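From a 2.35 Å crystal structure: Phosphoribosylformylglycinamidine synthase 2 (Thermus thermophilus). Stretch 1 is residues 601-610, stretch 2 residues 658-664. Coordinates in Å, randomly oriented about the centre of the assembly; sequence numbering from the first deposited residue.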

# COMPACT_ATOMS: atom_id res chain seq x y z
N ALA A 601 -20.40 -12.52 -0.22
CA ALA A 601 -21.30 -13.17 0.72
C ALA A 601 -20.53 -13.72 1.93
O ALA A 601 -21.02 -13.65 3.06
CB ALA A 601 -22.07 -14.28 0.03
N VAL A 602 -19.34 -14.25 1.69
CA VAL A 602 -18.53 -14.79 2.78
C VAL A 602 -18.05 -13.67 3.70
O VAL A 602 -18.06 -13.81 4.93
CB VAL A 602 -17.29 -15.58 2.25
CG1 VAL A 602 -16.37 -15.94 3.39
CG2 VAL A 602 -17.74 -16.85 1.54
N GLN A 603 -17.62 -12.55 3.10
CA GLN A 603 -17.13 -11.41 3.88
C GLN A 603 -18.23 -10.84 4.77
O GLN A 603 -17.98 -10.43 5.91
CB GLN A 603 -16.60 -10.30 2.95
CG GLN A 603 -15.41 -10.72 2.09
CD GLN A 603 -14.51 -9.55 1.69
OE1 GLN A 603 -13.61 -9.71 0.88
NE2 GLN A 603 -14.76 -8.38 2.26
N GLU A 604 -19.46 -10.80 4.26
CA GLU A 604 -20.57 -10.28 5.04
C GLU A 604 -21.00 -11.32 6.06
O GLU A 604 -21.45 -10.96 7.15
CB GLU A 604 -21.74 -9.91 4.13
CG GLU A 604 -21.44 -8.68 3.30
CD GLU A 604 -22.46 -8.43 2.21
OE1 GLU A 604 -22.25 -7.50 1.40
OE2 GLU A 604 -23.48 -9.16 2.18
N ALA A 605 -20.85 -12.59 5.72
CA ALA A 605 -21.22 -13.64 6.66
C ALA A 605 -20.28 -13.60 7.86
O ALA A 605 -20.72 -13.70 9.01
CB ALA A 605 -21.16 -15.00 5.99
N ILE A 606 -18.98 -13.44 7.61
CA ILE A 606 -18.04 -13.42 8.71
C ILE A 606 -18.17 -12.16 9.57
O ILE A 606 -18.02 -12.23 10.79
CB ILE A 606 -16.56 -13.61 8.23
CG1 ILE A 606 -15.66 -13.88 9.43
CG2 ILE A 606 -16.07 -12.36 7.50
CD1 ILE A 606 -16.18 -14.95 10.35
N ARG A 607 -18.45 -11.02 8.95
CA ARG A 607 -18.62 -9.81 9.74
C ARG A 607 -19.87 -9.93 10.62
O ARG A 607 -19.84 -9.55 11.79
CB ARG A 607 -18.72 -8.56 8.84
CG ARG A 607 -17.43 -8.25 8.07
CD ARG A 607 -17.40 -6.81 7.53
NE ARG A 607 -18.53 -6.50 6.65
CZ ARG A 607 -18.54 -6.69 5.33
NH1 ARG A 607 -17.48 -7.19 4.71
NH2 ARG A 607 -19.63 -6.39 4.64
N ASP A 608 -20.96 -10.45 10.06
CA ASP A 608 -22.19 -10.63 10.83
C ASP A 608 -21.94 -11.51 12.03
O ASP A 608 -22.30 -11.18 13.16
CB ASP A 608 -23.29 -11.26 9.98
CG ASP A 608 -23.90 -10.29 9.01
OD1 ASP A 608 -23.82 -9.06 9.26
OD2 ASP A 608 -24.46 -10.74 7.99
N LEU A 609 -21.33 -12.66 11.75
CA LEU A 609 -20.99 -13.64 12.76
C LEU A 609 -20.24 -13.00 13.93
O LEU A 609 -20.52 -13.28 15.09
CB LEU A 609 -20.13 -14.73 12.10
CG LEU A 609 -20.54 -16.20 12.15
CD1 LEU A 609 -22.04 -16.38 12.13
CD2 LEU A 609 -19.90 -16.91 10.97
N ILE A 610 -19.30 -12.12 13.61
CA ILE A 610 -18.49 -11.46 14.64
C ILE A 610 -19.24 -10.32 15.36
O ILE A 610 -19.12 -10.18 16.58
CB ILE A 610 -17.18 -10.91 14.02
CG1 ILE A 610 -16.08 -10.83 15.07
CG2 ILE A 610 -17.42 -9.54 13.43
CD1 ILE A 610 -16.25 -9.72 16.07
N PRO A 658 -9.87 -18.89 -2.89
CA PRO A 658 -10.33 -17.71 -2.16
C PRO A 658 -11.69 -17.93 -1.51
O PRO A 658 -12.28 -18.98 -1.62
CB PRO A 658 -10.40 -16.66 -3.25
CG PRO A 658 -10.96 -17.46 -4.38
CD PRO A 658 -10.10 -18.72 -4.33
N SER A 659 -12.16 -16.91 -0.81
CA SER A 659 -13.47 -16.95 -0.18
C SER A 659 -13.65 -18.04 0.88
O SER A 659 -14.77 -18.47 1.14
CB SER A 659 -14.54 -17.09 -1.26
OG SER A 659 -14.35 -16.14 -2.30
N ARG A 660 -12.55 -18.49 1.49
CA ARG A 660 -12.62 -19.51 2.52
C ARG A 660 -12.17 -18.96 3.88
O ARG A 660 -11.09 -18.37 3.99
CB ARG A 660 -11.76 -20.71 2.13
CG ARG A 660 -12.15 -21.31 0.77
CD ARG A 660 -11.52 -22.68 0.55
NE ARG A 660 -10.06 -22.61 0.44
CZ ARG A 660 -9.26 -23.67 0.50
NH1 ARG A 660 -9.77 -24.88 0.66
NH2 ARG A 660 -7.95 -23.51 0.38
N VAL A 661 -13.00 -19.14 4.90
CA VAL A 661 -12.72 -18.64 6.25
C VAL A 661 -12.96 -19.64 7.38
O VAL A 661 -13.99 -20.33 7.42
CB VAL A 661 -13.58 -17.38 6.56
CG1 VAL A 661 -13.32 -16.91 7.98
CG2 VAL A 661 -13.26 -16.27 5.57
N LEU A 662 -12.02 -19.68 8.31
CA LEU A 662 -12.10 -20.55 9.48
C LEU A 662 -12.48 -19.70 10.69
O LEU A 662 -12.05 -18.56 10.81
CB LEU A 662 -10.74 -21.19 9.76
CG LEU A 662 -10.18 -22.21 8.76
CD1 LEU A 662 -8.72 -22.54 9.10
CD2 LEU A 662 -11.04 -23.45 8.81
N PHE A 663 -13.30 -20.25 11.58
CA PHE A 663 -13.69 -19.53 12.79
C PHE A 663 -14.21 -20.49 13.85
O PHE A 663 -14.59 -21.62 13.54
CB PHE A 663 -14.73 -18.45 12.49
CG PHE A 663 -16.11 -18.97 12.24
CD1 PHE A 663 -17.09 -18.86 13.22
CD2 PHE A 663 -16.44 -19.57 11.03
CE1 PHE A 663 -18.38 -19.34 12.99
CE2 PHE A 663 -17.71 -20.05 10.80
CZ PHE A 663 -18.69 -19.93 11.79
N THR A 664 -14.19 -20.04 15.10
CA THR A 664 -14.65 -20.89 16.19
C THR A 664 -15.82 -20.26 16.94
O THR A 664 -15.94 -19.03 17.02
CB THR A 664 -13.52 -21.16 17.18
OG1 THR A 664 -13.31 -20.00 17.99
CG2 THR A 664 -12.23 -21.49 16.45

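The helix of residues 601-610 packs against the segment 658-664, whose strand runs nearly parallel to it, at 14°. The axes come no closer than 10.4 Å, so side chains fill the gap. No hydrogen bond crosses between the stretches. The contact is mainly apolar and buries 279 Å², both sides summed.

Val 602, Ile 606 and Leu 609 supply the helix side. Their spacing of four and then three residues keeps them on one side of the helix. On the strand, Val 661 and Phe 663 point toward the helix, while Leu 662 between them points away.

Val 602 is in the t rotamer, chi1 171°. Val 602 CG1 packs on CG2 of Val 661 at 3.8 Å and also lies 3.7 Å from O of Ser 659; Val 602 CG2 is 3.4 Å from the same O. Ser 659 is m, chi1 -49°. Its CB points sideways and lies 4.3 Å from CG2 of Val 602. Its OG is hydrogen-bonded to a residue just outside the stretches. Val 661 is also t, at 177°. Val 661 CG1 meets CG1 of Ile 606 at 4.1 Å.

Ile 606 leaves the helix sideways, but its end comes nearer the strand. With chi1 t and chi2 p, Ile 606 CD1 sits 4.4 Å from CB of Phe 663. Ile 606 thus touches both Val 661 and Phe 663.

Leu 609 points toward the strand. Its chi1 of -124° and chi2 of 33° both lie between the usual wells. In this conformation Leu 609 CD2 sits over one face of the Phe 663 ring, 3.7 Å from the centroid and 3.4 Å from CZ, in a CH-pi contact. Phe 663 is p, chi1 75°, which carries its ring to Leu 609. All the contacting residues are buried, and the apolar side chains suit a buried site.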